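PDB 3AQ9: group 1 truncated hemoglobin from Tetrahymena pyriformis, which binds heme and, through its iron, probably oxygen, and is linked to nitric oxide detoxification. Local coordinates for residues Met56-Pro61 with Ala108-His113; Asp31-His36 with Gln79-Asp84; Ala19-Phe24 with Lys48-Phe53. The protein carries 1 engineered substitution. All coordinates share one frame; numbering follows the deposited sequence.

Interaction 1 (Met56-Pro61 with Ala108-His113); sequences MLLGGP and AKVIEH
Leu-57, the last residue of helix 43-57, and Leu-58 just beyond it meet Val-110 and Ile-111 near the end of helix 101-112, and every contact between the two pairs is apolar or nearly so. Among the side chains, Leu-57 and Val-110 run past each other in opposite directions, with Leu-57 CG 3.9 Å from Val-110 CG1. That methyl lies anti to the backbone N of Val-110 (chi1 169°), which directs it at Leu-57, while the other branch stands beside the backbone N. Leu-58 slants across the same valine, its CD2 4.2 Å from Val-110 CB. One branch further, Leu-57 CD2 lies 4.2 Å from Ile-111 CG1, so the leucine spans two successive residues of the facing helix. A single contact is of mixed kind: Val-110 CG1 also sits against a carbonyl, 3.7 Å from Leu-57 O.

Within 56-61 the polar work is done by the backbone. Gly-59, at positive phi, is the C-prime residue of a Schellman motif: its N bonds to Met-56 O at 3.1 Å, and Gly-60 N reaches back to Thr-55 O. A side chain on Gly-59 would run into the carbonyl oxygen before it, which is why glycine suits this turn.

Around this pairing, Leu-58 also rests on Ile-7 and Leu-11 of helix 7-11, Val-110 touches Ile-7 too, and Ile-111 leans on Leu-54, Ile-87 and Leu-90 while touching the heme. The chemistry is therefore that of a join between the E and H helices of the globin fold made by apolar side chains in van der Waals contact, with no polar bond between the segments, buried at Leu-58 and Ile-111, more open at Leu-57 and Val-110, and continuous through Ile-111 with the wall of the heme pocket.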
loop_
_atom_site.group_PDB
_atom_site.type_symbol
_atom_site.label_atom_id
_atom_site.label_comp_id
_atom_site.label_asym_id
_atom_site.label_seq_id
_atom_site.Cartn_x
_atom_site.Cartn_y
_atom_site.Cartn_z
ATOM N N MET A 56 3.941 -6.037 7.612
ATOM C CA MET A 56 3.937 -7.546 7.649
ATOM C C MET A 56 4.329 -8.086 6.250
ATOM O O MET A 56 5.174 -9.004 6.113
ATOM C CB MET A 56 2.480 -7.967 7.983
ATOM C CG MET A 56 2.306 -9.570 7.978
ATOM S SD MET A 56 1.898 -10.096 6.270
ATOM C CE MET A 56 0.217 -9.332 6.107
ATOM N N LEU A 57 3.775 -7.548 5.190
ATOM C CA LEU A 57 3.949 -8.189 3.867
ATOM C C LEU A 57 5.432 -8.107 3.431
ATOM O O LEU A 57 5.944 -9.009 2.722
ATOM C CB LEU A 57 3.115 -7.401 2.832
ATOM C CG LEU A 57 2.358 -8.022 1.753
ATOM C CD1 LEU A 57 1.559 -9.363 2.319
ATOM C CD2 LEU A 57 1.411 -7.089 1.156
ATOM N N LEU A 58 6.097 -6.978 3.840
ATOM C CA LEU A 58 7.434 -6.760 3.397
ATOM C C LEU A 58 8.482 -7.263 4.359
ATOM O O LEU A 58 9.683 -6.985 4.195
ATOM C CB LEU A 58 7.624 -5.223 3.095
ATOM C CG LEU A 58 6.645 -4.742 1.971
ATOM C CD1 LEU A 58 6.892 -3.164 1.816
ATOM C CD2 LEU A 58 6.866 -5.519 0.675
ATOM N N GLY A 59 8.060 -8.065 5.379
ATOM C CA GLY A 59 9.044 -8.813 6.149
ATOM C C GLY A 59 9.422 -8.175 7.450
ATOM O O GLY A 59 10.344 -8.615 8.120
ATOM N N GLY A 60 8.707 -7.089 7.818
ATOM C CA GLY A 60 8.833 -6.545 9.167
ATOM C C GLY A 60 8.004 -7.290 10.200
ATOM O O GLY A 60 7.532 -8.412 9.907
ATOM N N PRO A 61 7.850 -6.721 11.414
ATOM C CA PRO A 61 7.038 -7.393 12.430
ATOM C C PRO A 61 5.609 -7.624 11.939
ATOM O O PRO A 61 5.113 -6.889 11.111
ATOM C CB PRO A 61 6.990 -6.362 13.564
ATOM C CG PRO A 61 8.333 -5.596 13.417
ATOM C CD PRO A 61 8.451 -5.446 11.970
ATOM N N ALA A 108 7.133 -4.005 -4.977
ATOM C CA ALA A 108 5.947 -4.067 -5.855
ATOM C C ALA A 108 5.673 -5.489 -6.220
ATOM O O ALA A 108 4.496 -5.865 -6.373
ATOM C CB ALA A 108 6.125 -3.268 -7.110
ATOM N N LYS A 109 6.701 -6.293 -6.429
ATOM C CA LYS A 109 6.465 -7.730 -6.878
ATOM C C LYS A 109 5.754 -8.505 -5.766
ATOM O O LYS A 109 4.887 -9.359 -6.086
ATOM C CB LYS A 109 7.768 -8.447 -7.202
ATOM C CG LYS A 109 8.328 -8.028 -8.556
ATOM C CD LYS A 109 9.665 -8.804 -8.902
ATOM C CE LYS A 109 9.596 -10.286 -8.482
ATOM N NZ LYS A 109 10.848 -10.967 -9.062
ATOM N N VAL A 110 6.053 -8.205 -4.488
ATOM C CA VAL A 110 5.295 -8.884 -3.390
ATOM C C VAL A 110 3.856 -8.404 -3.411
ATOM O O VAL A 110 2.921 -9.181 -3.437
ATOM C CB VAL A 110 5.942 -8.611 -1.991
ATOM C CG1 VAL A 110 4.978 -9.084 -0.875
ATOM C CG2 VAL A 110 7.360 -9.361 -1.913
ATOM N N ILE A 111 3.680 -7.089 -3.445
ATOM C CA ILE A 111 2.286 -6.532 -3.318
ATOM C C ILE A 111 1.459 -6.890 -4.523
ATOM O O ILE A 111 0.230 -7.138 -4.402
ATOM C CB ILE A 111 2.418 -5.027 -3.208
ATOM C CG1 ILE A 111 3.132 -4.740 -1.898
ATOM C CG2 ILE A 111 0.978 -4.263 -3.244
ATOM C CD1 ILE A 111 3.682 -3.280 -1.757
ATOM N N GLU A 112 2.113 -7.077 -5.680
ATOM C CA GLU A 112 1.349 -7.373 -6.922
ATOM C C GLU A 112 0.530 -8.708 -6.749
ATOM O O GLU A 112 -0.550 -8.878 -7.351
ATOM C CB GLU A 112 2.369 -7.509 -8.100
ATOM C CG GLU A 112 1.853 -8.157 -9.312
ATOM C CD GLU A 112 0.698 -7.266 -9.997
ATOM O OE1 GLU A 112 -0.153 -7.908 -10.725
ATOM O OE2 GLU A 112 0.764 -6.034 -9.857
ATOM N N HIS A 113 1.026 -9.648 -5.923
ATOM C CA HIS A 113 0.296 -10.956 -5.796
ATOM C C HIS A 113 -1.116 -10.708 -5.165
ATOM O O HIS A 113 -1.954 -11.644 -5.294
ATOM C CB HIS A 113 1.154 -11.854 -4.894
ATOM C CG HIS A 113 2.324 -12.425 -5.615
ATOM N ND1 HIS A 113 3.644 -11.987 -5.473
ATOM C CD2 HIS A 113 2.334 -13.387 -6.556
ATOM C CE1 HIS A 113 4.435 -12.736 -6.279
ATOM N NE2 HIS A 113 3.651 -13.584 -6.950
#

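Interaction 2 (Asp31-His36 with Gln79-Asp84); sequences DERVKH and QNLHFD. With HEM (protoporphyrin IX containing Fe), chain C.
Arg-33 and Val-34 of the loop between helices 13-28 and 43-57 touch Leu-81 and His-82 in the first turn of helix 80-96. The loop is shaped first by Asp-31, whose OD1 takes the backbone N of Arg-33 at 2.9 Å in an Asx turn. The same carboxylate is gripped side-on by the guanidinium of Arg-33. NE gives OD1 of Asp-31 an almost straight bond (174°), and NH2 gives OD2 one of 2.8 Å; each oxygen uses its syn lone pair. A further bond to Asp-31 OD2 comes from Asn-89. Glu-32 pairs with Lys-35, its OE2 3.0 Å from Lys-35 NZ.

With its head held flat, Arg-33 lays CG against Leu-81 CD1 at 4.2 Å. Its NH1 donates to a water that in turn donates to Leu-81 O, and forms a salt bridge with Glu-88. The one direct hydrogen bond between the segments, side chain to backbone, is long and bent: His-82 ND1 to Arg-33 O, 3.3 Å, with an angle of 138°. The oxygen lies close to the imidazole plane, while the donor is tilted out of the carbonyl plane. Val-34 CG1 lies at the edge of the same ring, 4.0 Å from His-82 ND1, and touches His-82 O. Phe-37 packs edge-to-face with His-82, probably steadying its rotation.

Behind this layer His-82 O lies 3.5 Å from the heme vinyl carbon CAB, and Phe-83 lines the pocket beside it. The arrangement belongs to the heme pocket of a truncated globin, where the loop before the E helix is fastened to the start of the G helix beside a vinyl edge of the porphyrin.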
loop_
_atom_site.group_PDB
_atom_site.type_symbol
_atom_site.label_atom_id
_atom_site.label_comp_id
_atom_site.label_asym_id
_atom_site.label_seq_id
_atom_site.Cartn_x
_atom_site.Cartn_y
_atom_site.Cartn_z
ATOM N N ASP A 31 -5.177 11.597 -6.589
ATOM C CA ASP A 31 -5.160 10.860 -7.848
ATOM C C ASP A 31 -6.610 10.601 -8.289
ATOM O O ASP A 31 -7.368 9.981 -7.571
ATOM C CB ASP A 31 -4.438 9.492 -7.633
ATOM C CG ASP A 31 -4.165 8.762 -8.951
ATOM O OD1 ASP A 31 -5.066 8.764 -9.859
ATOM O OD2 ASP A 31 -3.127 8.122 -9.126
ATOM N N GLU A 32 -6.983 11.162 -9.439
ATOM C CA GLU A 32 -8.397 11.122 -9.843
ATOM C C GLU A 32 -8.836 9.699 -10.044
ATOM O O GLU A 32 -10.054 9.394 -10.007
ATOM C CB GLU A 32 -8.588 11.830 -11.253
ATOM C CG GLU A 32 -8.264 13.372 -11.143
ATOM C CD GLU A 32 -9.119 14.130 -10.149
ATOM O OE1 GLU A 32 -10.254 13.817 -9.926
ATOM O OE2 GLU A 32 -8.539 15.029 -9.470
ATOM N N ARG A 33 -7.885 8.785 -10.299
ATOM C CA ARG A 33 -8.354 7.407 -10.525
ATOM C C ARG A 33 -8.879 6.740 -9.266
ATOM O O ARG A 33 -9.660 5.797 -9.353
ATOM C CB ARG A 33 -7.230 6.486 -11.047
ATOM C CG ARG A 33 -6.737 6.957 -12.363
ATOM C CD ARG A 33 -5.426 6.185 -12.751
ATOM N NE ARG A 33 -4.293 6.715 -11.908
ATOM C CZ ARG A 33 -3.033 6.288 -12.095
ATOM N NH1 ARG A 33 -2.770 5.388 -13.048
ATOM N NH2 ARG A 33 -2.045 6.797 -11.305
ATOM N N VAL A 34 -8.441 7.179 -8.099
ATOM C CA VAL A 34 -8.743 6.396 -6.923
ATOM C C VAL A 34 -9.126 7.235 -5.657
ATOM O O VAL A 34 -9.562 6.661 -4.659
ATOM C CB VAL A 34 -7.511 5.481 -6.468
ATOM C CG1 VAL A 34 -7.406 4.245 -7.427
ATOM C CG2 VAL A 34 -6.197 6.305 -6.403
ATOM N N LYS A 35 -8.969 8.539 -5.682
ATOM C CA LYS A 35 -9.090 9.254 -4.418
ATOM C C LYS A 35 -10.484 9.103 -3.841
ATOM O O LYS A 35 -10.710 9.106 -2.631
ATOM C CB LYS A 35 -8.781 10.750 -4.624
ATOM C CG LYS A 35 -9.796 11.521 -5.569
ATOM C CD LYS A 35 -9.351 12.901 -5.794
ATOM C CE LYS A 35 -10.663 13.664 -6.327
ATOM N NZ LYS A 35 -10.212 14.837 -6.947
ATOM N N HIS A 36 -11.480 9.015 -4.734
ATOM C CA HIS A 36 -12.871 9.034 -4.207
ATOM C C HIS A 36 -13.253 7.779 -3.402
ATOM O O HIS A 36 -14.234 7.829 -2.694
ATOM C CB HIS A 36 -13.838 9.107 -5.401
ATOM C CG HIS A 36 -13.435 8.204 -6.530
ATOM N ND1 HIS A 36 -12.446 8.535 -7.445
ATOM C CD2 HIS A 36 -13.910 6.967 -6.900
ATOM C CE1 HIS A 36 -12.422 7.596 -8.389
ATOM N NE2 HIS A 36 -13.254 6.608 -8.060
ATOM N N GLN A 79 -11.261 -2.342 -10.242
ATOM C CA GLN A 79 -10.862 -2.626 -11.635
ATOM C C GLN A 79 -9.324 -2.534 -11.714
ATOM O O GLN A 79 -8.665 -1.901 -10.909
ATOM C CB GLN A 79 -11.504 -1.625 -12.594
ATOM C CG GLN A 79 -13.069 -1.557 -12.532
ATOM C CD GLN A 79 -13.620 -2.859 -13.017
ATOM O OE1 GLN A 79 -13.319 -3.259 -14.167
ATOM N NE2 GLN A 79 -14.470 -3.521 -12.196
ATOM N N ASN A 80 -8.790 -3.236 -12.711
ATOM C CA ASN A 80 -7.365 -3.138 -12.922
ATOM C C ASN A 80 -6.748 -1.769 -12.881
ATOM O O ASN A 80 -5.640 -1.572 -12.306
ATOM C CB ASN A 80 -7.147 -3.716 -14.307
ATOM C CG ASN A 80 -5.932 -4.365 -14.358
ATOM O OD1 ASN A 80 -5.671 -5.383 -13.573
ATOM N ND2 ASN A 80 -5.107 -3.867 -15.309
ATOM N N LEU A 81 -7.421 -0.787 -13.448
ATOM C CA LEU A 81 -6.750 0.545 -13.449
ATOM C C LEU A 81 -6.600 1.101 -12.037
ATOM O O LEU A 81 -5.720 1.950 -11.737
ATOM C CB LEU A 81 -7.543 1.534 -14.330
ATOM C CG LEU A 81 -8.770 2.074 -13.581
ATOM C CD1 LEU A 81 -8.760 3.508 -13.764
ATOM C CD2 LEU A 81 -9.896 1.539 -14.195
ATOM N N HIS A 82 -7.490 0.677 -11.139
ATOM C CA HIS A 82 -7.380 1.164 -9.746
ATOM C C HIS A 82 -6.171 0.538 -9.054
ATOM O O HIS A 82 -5.432 1.247 -8.367
ATOM C CB HIS A 82 -8.587 0.725 -8.930
ATOM C CG HIS A 82 -9.884 1.226 -9.483
ATOM N ND1 HIS A 82 -10.148 2.568 -9.751
ATOM C CD2 HIS A 82 -11.017 0.539 -9.791
ATOM C CE1 HIS A 82 -11.386 2.659 -10.262
ATOM N NE2 HIS A 82 -11.916 1.439 -10.302
ATOM N N PHE A 83 -5.906 -0.753 -9.314
ATOM C CA PHE A 83 -4.745 -1.357 -8.656
ATOM C C PHE A 83 -3.487 -0.804 -9.276
ATOM O O PHE A 83 -2.525 -0.542 -8.551
ATOM C CB PHE A 83 -4.800 -2.903 -8.872
ATOM C CG PHE A 83 -3.775 -3.662 -8.006
ATOM C CD1 PHE A 83 -4.181 -4.190 -6.807
ATOM C CD2 PHE A 83 -2.477 -3.886 -8.508
ATOM C CE1 PHE A 83 -3.330 -4.922 -5.994
ATOM C CE2 PHE A 83 -1.549 -4.624 -7.724
ATOM C CZ PHE A 83 -1.993 -5.125 -6.446
ATOM N N ASP A 84 -3.435 -0.618 -10.600
ATOM C CA ASP A 84 -2.250 0.046 -11.166
ATOM C C ASP A 84 -1.947 1.429 -10.582
ATOM O O ASP A 84 -0.820 1.801 -10.307
ATOM C CB ASP A 84 -2.436 0.286 -12.678
ATOM C CG ASP A 84 -2.312 -1.026 -13.500
ATOM O OD1 ASP A 84 -2.590 -0.963 -14.701
ATOM O OD2 ASP A 84 -1.909 -2.086 -12.939
HETATM C CHA HEM C . -9.159 -1.159 2.968
HETATM C CHB HEM C . -9.377 1.192 -1.338
HETATM C CHC HEM C . -5.732 -1.501 -2.981
HETATM C CHD HEM C . -4.694 -2.635 1.677
HETATM C C1A HEM C . -9.524 -0.303 1.943
HETATM C C2A HEM C . -10.665 0.627 1.960
HETATM C C3A HEM C . -10.682 1.274 0.814
HETATM C C4A HEM C . -9.621 0.776 -0.032
HETATM C CMA HEM C . -11.619 2.378 0.293
HETATM C CAA HEM C . -11.549 0.882 3.245
HETATM C CBA HEM C . -13.085 0.767 3.342
HETATM C CGA HEM C . -13.247 1.596 4.758
HETATM O O1A HEM C . -12.948 0.990 5.850
HETATM O O2A HEM C . -13.238 2.886 4.813
HETATM C C1B HEM C . -8.415 0.553 -2.171
HETATM C C2B HEM C . -8.379 0.822 -3.598
HETATM C C3B HEM C . -7.432 -0.005 -4.068
HETATM C C4B HEM C . -6.883 -0.673 -2.917
HETATM C CMB HEM C . -9.254 1.771 -4.416
HETATM C CAB HEM C . -7.050 -0.144 -5.548
HETATM C CBB HEM C . -6.931 -1.409 -5.922
HETATM C C1C HEM C . -5.084 -1.985 -1.832
HETATM C C2C HEM C . -3.781 -2.604 -1.826
HETATM C C3C HEM C . -3.527 -2.874 -0.530
HETATM C C4C HEM C . -4.621 -2.445 0.288
HETATM C CMC HEM C . -2.892 -2.822 -3.120
HETATM C CAC HEM C . -2.236 -3.495 0.122
HETATM C CBC HEM C . -1.334 -4.133 -0.622
HETATM C C1D HEM C . -5.850 -2.342 2.412
HETATM C C2D HEM C . -5.920 -2.591 3.828
HETATM C C3D HEM C . -7.256 -2.169 4.189
HETATM C C4D HEM C . -7.845 -1.712 2.973
HETATM C CMD HEM C . -4.894 -3.191 4.800
HETATM C CAD HEM C . -7.852 -2.193 5.570
HETATM C CBD HEM C . -8.493 -3.462 5.939
HETATM C CGD HEM C . -8.926 -3.378 7.421
HETATM O O1D HEM C . -9.175 -4.414 8.030
HETATM O O2D HEM C . -9.297 -2.217 7.886
HETATM N NA HEM C . -8.943 -0.162 0.692
HETATM N NB HEM C . -7.521 -0.401 -1.648
HETATM N NC HEM C . -5.579 -1.909 -0.564
HETATM N ND HEM C . -7.006 -1.738 1.850
HETATM FE FE HEM C . -7.292 -1.070 0.072
HETATM O O HOH W 1 -4.467 3.192 -13.949
HETATM O O HOH W 2 -6.078 0.697 0.581
#

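Interaction 3 (Ala19-Phe24 with Lys48-Phe53); sequences AAVPLF and KQETDF. Engineered in segment 48-53: Glu-50 (natural residue Gln). With HEM (protoporphyrin IX containing Fe), chain C.
Val-21 and Phe-24 of helix 13-28 face Thr-51 and the engineered Glu-50 of helix 43-57. Val-21 CG2 lies 3.5 Å from Thr-51 OG1. Phe-24 CE2 approaches Glu-50 OE2, also at 3.5 Å, with ring and carboxylate planes 66° apart. The segment axes come within 9.7 Å at 128°.

In the next shell, Thr-51 OG1 is bonded to Thr-47 O, one turn back, which settles the hydroxyl that the valine covers. Glu-50, in place of the natural glutamine, extends with CG anti to its backbone N (chi1 -171°) and bends at chi2, bringing the carboxylate over the heme. Its OE1 accepts from a water at 3.1 Å, and also from Gln-46 NE2; that water is bound to the heme iron at 2.2 Å.

Further out, Phe-53 packs on the porphyrin: CE2 is 3.7 Å from HEM CAC, CB is 3.7 Å from HEM CMD, and vinyl carbon CBC meets the ring edge. Tyr-64 packs edge-to-face with the same ring. A serine here would probably leave the vinyl group and Tyr-64 without their apolar neighbour and open a gap beside the porphyrin.

This is the B/E helix crossing over the distal heme face of a globin; Gln-46 and the engineered Glu-50 probably hold positions E7 and E11, where in the natural protein the distal network stabilises bound oxygen.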
loop_
_atom_site.group_PDB
_atom_site.type_symbol
_atom_site.label_atom_id
_atom_site.label_comp_id
_atom_site.label_asym_id
_atom_site.label_seq_id
_atom_site.Cartn_x
_atom_site.Cartn_y
_atom_site.Cartn_z
ATOM N N ALA A 19 6.667 6.996 7.533
ATOM C CA ALA A 19 6.680 8.162 6.605
ATOM C C ALA A 19 6.048 7.768 5.228
ATOM O O ALA A 19 5.334 8.560 4.616
ATOM C CB ALA A 19 8.123 8.666 6.422
ATOM N N ALA A 20 6.243 6.544 4.772
ATOM C CA ALA A 20 5.784 6.180 3.422
ATOM C C ALA A 20 4.245 6.122 3.332
ATOM O O ALA A 20 3.662 6.581 2.355
ATOM C CB ALA A 20 6.361 4.798 3.102
ATOM N N VAL A 21 3.597 5.551 4.365
ATOM C CA VAL A 21 2.123 5.400 4.190
ATOM C C VAL A 21 1.395 6.750 4.077
ATOM O O VAL A 21 0.572 6.883 3.170
ATOM C CB VAL A 21 1.510 4.446 5.226
ATOM C CG1 VAL A 21 -0.009 4.358 4.966
ATOM C CG2 VAL A 21 2.103 3.043 4.956
ATOM N N PRO A 22 1.690 7.754 4.921
ATOM C CA PRO A 22 0.950 9.049 4.762
ATOM C C PRO A 22 1.360 9.773 3.491
ATOM O O PRO A 22 0.556 10.512 2.898
ATOM C CB PRO A 22 1.335 9.870 5.976
ATOM C CG PRO A 22 1.946 8.867 6.960
ATOM C CD PRO A 22 2.365 7.617 6.248
ATOM N N LEU A 23 2.615 9.549 3.056
ATOM C CA LEU A 23 2.981 10.203 1.772
ATOM C C LEU A 23 2.247 9.530 0.611
ATOM O O LEU A 23 1.676 10.177 -0.305
ATOM C CB LEU A 23 4.497 10.120 1.507
ATOM C CG LEU A 23 4.977 10.733 0.174
ATOM C CD1 LEU A 23 4.302 12.167 -0.152
ATOM C CD2 LEU A 23 6.590 10.750 0.164
ATOM N N PHE A 24 2.148 8.212 0.665
ATOM C CA PHE A 24 1.426 7.470 -0.332
ATOM C C PHE A 24 -0.031 7.906 -0.290
ATOM O O PHE A 24 -0.609 8.187 -1.362
ATOM C CB PHE A 24 1.570 6.001 0.074
ATOM C CG PHE A 24 0.527 5.053 -0.511
ATOM C CD1 PHE A 24 0.588 4.702 -1.898
ATOM C CD2 PHE A 24 -0.478 4.513 0.288
ATOM C CE1 PHE A 24 -0.386 3.818 -2.412
ATOM C CE2 PHE A 24 -1.429 3.585 -0.244
ATOM C CZ PHE A 24 -1.372 3.243 -1.563
ATOM N N LYS A 48 -3.102 3.383 9.879
ATOM C CA LYS A 48 -2.562 2.421 10.815
ATOM C C LYS A 48 -2.689 0.966 10.306
ATOM O O LYS A 48 -1.702 0.170 10.311
ATOM C CB LYS A 48 -3.350 2.471 12.093
ATOM C CG LYS A 48 -2.672 1.621 13.216
ATOM C CD LYS A 48 -3.542 0.362 13.484
ATOM C CE LYS A 48 -3.223 -0.038 14.974
ATOM N NZ LYS A 48 -2.093 -1.049 14.863
ATOM N N GLN A 49 -3.861 0.595 9.796
ATOM C CA GLN A 49 -4.007 -0.767 9.270
ATOM C C GLN A 49 -3.067 -1.032 8.135
ATOM O O GLN A 49 -2.471 -2.113 7.974
ATOM C CB GLN A 49 -5.474 -0.950 8.736
ATOM C CG GLN A 49 -6.467 -0.950 9.869
ATOM C CD GLN A 49 -6.133 -2.100 10.864
ATOM O OE1 GLN A 49 -6.159 -3.249 10.499
ATOM N NE2 GLN A 49 -5.860 -1.798 12.025
ATOM N N GLU A 50 -3.008 -0.105 7.192
ATOM C CA GLU A 50 -2.153 -0.306 6.023
ATOM C C GLU A 50 -0.662 -0.292 6.357
ATOM O O GLU A 50 0.139 -1.055 5.780
ATOM C CB GLU A 50 -2.541 0.775 4.988
ATOM C CG GLU A 50 -1.911 0.579 3.681
ATOM C CD GLU A 50 -2.941 0.891 2.532
ATOM O OE1 GLU A 50 -4.020 1.645 2.735
ATOM O OE2 GLU A 50 -2.452 0.714 1.448
ATOM N N THR A 51 -0.277 0.543 7.295
ATOM C CA THR A 51 1.136 0.461 7.786
ATOM C C THR A 51 1.345 -0.965 8.382
ATOM O O THR A 51 2.358 -1.621 8.067
ATOM C CB THR A 51 1.421 1.479 8.860
ATOM O OG1 THR A 51 1.207 2.821 8.319
ATOM C CG2 THR A 51 2.907 1.386 9.356
ATOM N N ASP A 52 0.407 -1.443 9.199
ATOM C CA ASP A 52 0.645 -2.825 9.759
ATOM C C ASP A 52 0.668 -3.840 8.611
ATOM O O ASP A 52 1.437 -4.810 8.666
ATOM C CB ASP A 52 -0.530 -3.238 10.667
ATOM C CG ASP A 52 -0.546 -2.470 12.007
ATOM O OD1 ASP A 52 -1.583 -2.517 12.720
ATOM O OD2 ASP A 52 0.482 -1.876 12.424
ATOM N N PHE A 53 -0.214 -3.686 7.646
ATOM C CA PHE A 53 -0.297 -4.686 6.565
ATOM C C PHE A 53 0.980 -4.708 5.696
ATOM O O PHE A 53 1.588 -5.756 5.470
ATOM C CB PHE A 53 -1.488 -4.393 5.617
ATOM C CG PHE A 53 -1.706 -5.505 4.648
ATOM C CD1 PHE A 53 -2.160 -6.712 5.126
ATOM C CD2 PHE A 53 -1.534 -5.302 3.245
ATOM C CE1 PHE A 53 -2.436 -7.810 4.224
ATOM C CE2 PHE A 53 -1.769 -6.362 2.365
ATOM C CZ PHE A 53 -2.241 -7.630 2.837
HETATM C CHA HEM C . -9.159 -1.159 2.968
HETATM C CHB HEM C . -9.377 1.192 -1.338
HETATM C CHC HEM C . -5.732 -1.501 -2.981
HETATM C CHD HEM C . -4.694 -2.635 1.677
HETATM C C1A HEM C . -9.524 -0.303 1.943
HETATM C C2A HEM C . -10.665 0.627 1.960
HETATM C C3A HEM C . -10.682 1.274 0.814
HETATM C C4A HEM C . -9.621 0.776 -0.032
HETATM C CMA HEM C . -11.619 2.378 0.293
HETATM C CAA HEM C . -11.549 0.882 3.245
HETATM C CBA HEM C . -13.085 0.767 3.342
HETATM C CGA HEM C . -13.247 1.596 4.758
HETATM O O1A HEM C . -12.948 0.990 5.850
HETATM O O2A HEM C . -13.238 2.886 4.813
HETATM C C1B HEM C . -8.415 0.553 -2.171
HETATM C C2B HEM C . -8.379 0.822 -3.598
HETATM C C3B HEM C . -7.432 -0.005 -4.068
HETATM C C4B HEM C . -6.883 -0.673 -2.917
HETATM C CMB HEM C . -9.254 1.771 -4.416
HETATM C CAB HEM C . -7.050 -0.144 -5.548
HETATM C CBB HEM C . -6.931 -1.409 -5.922
HETATM C C1C HEM C . -5.084 -1.985 -1.832
HETATM C C2C HEM C . -3.781 -2.604 -1.826
HETATM C C3C HEM C . -3.527 -2.874 -0.530
HETATM C C4C HEM C . -4.621 -2.445 0.288
HETATM C CMC HEM C . -2.892 -2.822 -3.120
HETATM C CAC HEM C . -2.236 -3.495 0.122
HETATM C CBC HEM C . -1.334 -4.133 -0.622
HETATM C C1D HEM C . -5.850 -2.342 2.412
HETATM C C2D HEM C . -5.920 -2.591 3.828
HETATM C C3D HEM C . -7.256 -2.169 4.189
HETATM C C4D HEM C . -7.845 -1.712 2.973
HETATM C CMD HEM C . -4.894 -3.191 4.800
HETATM C CAD HEM C . -7.852 -2.193 5.570
HETATM C CBD HEM C . -8.493 -3.462 5.939
HETATM C CGD HEM C . -8.926 -3.378 7.421
HETATM O O1D HEM C . -9.175 -4.414 8.030
HETATM O O2D HEM C . -9.297 -2.217 7.886
HETATM N NA HEM C . -8.943 -0.162 0.692
HETATM N NB HEM C . -7.521 -0.401 -1.648
HETATM N NC HEM C . -5.579 -1.909 -0.564
HETATM N ND HEM C . -7.006 -1.738 1.850
HETATM FE FE HEM C . -7.292 -1.070 0.072
HETATM O O HOH W 2 -6.078 0.697 0.581
#

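How the interactions relate
Helix 13-28 opens interaction 3, which closes on helix 43-57 and encloses the loop between them. Interaction 2 starts inside that loop, at 31-36, but closes later on helix 80-96, so the two cross. Interaction 1 begins at the end of helix 43-57, after interaction 3 has closed, and is in series with it; reaching helix 101-112, it crosses interaction 2. Interactions 1 and 2 touch where Ile-111 O lies 3.6 Å from Phe-83 CZ. Interactions 2 and 3 do not touch, but both border the heme. Together the three tie the B, E, G and H helices of the two-over-two globin fold around the cofactor.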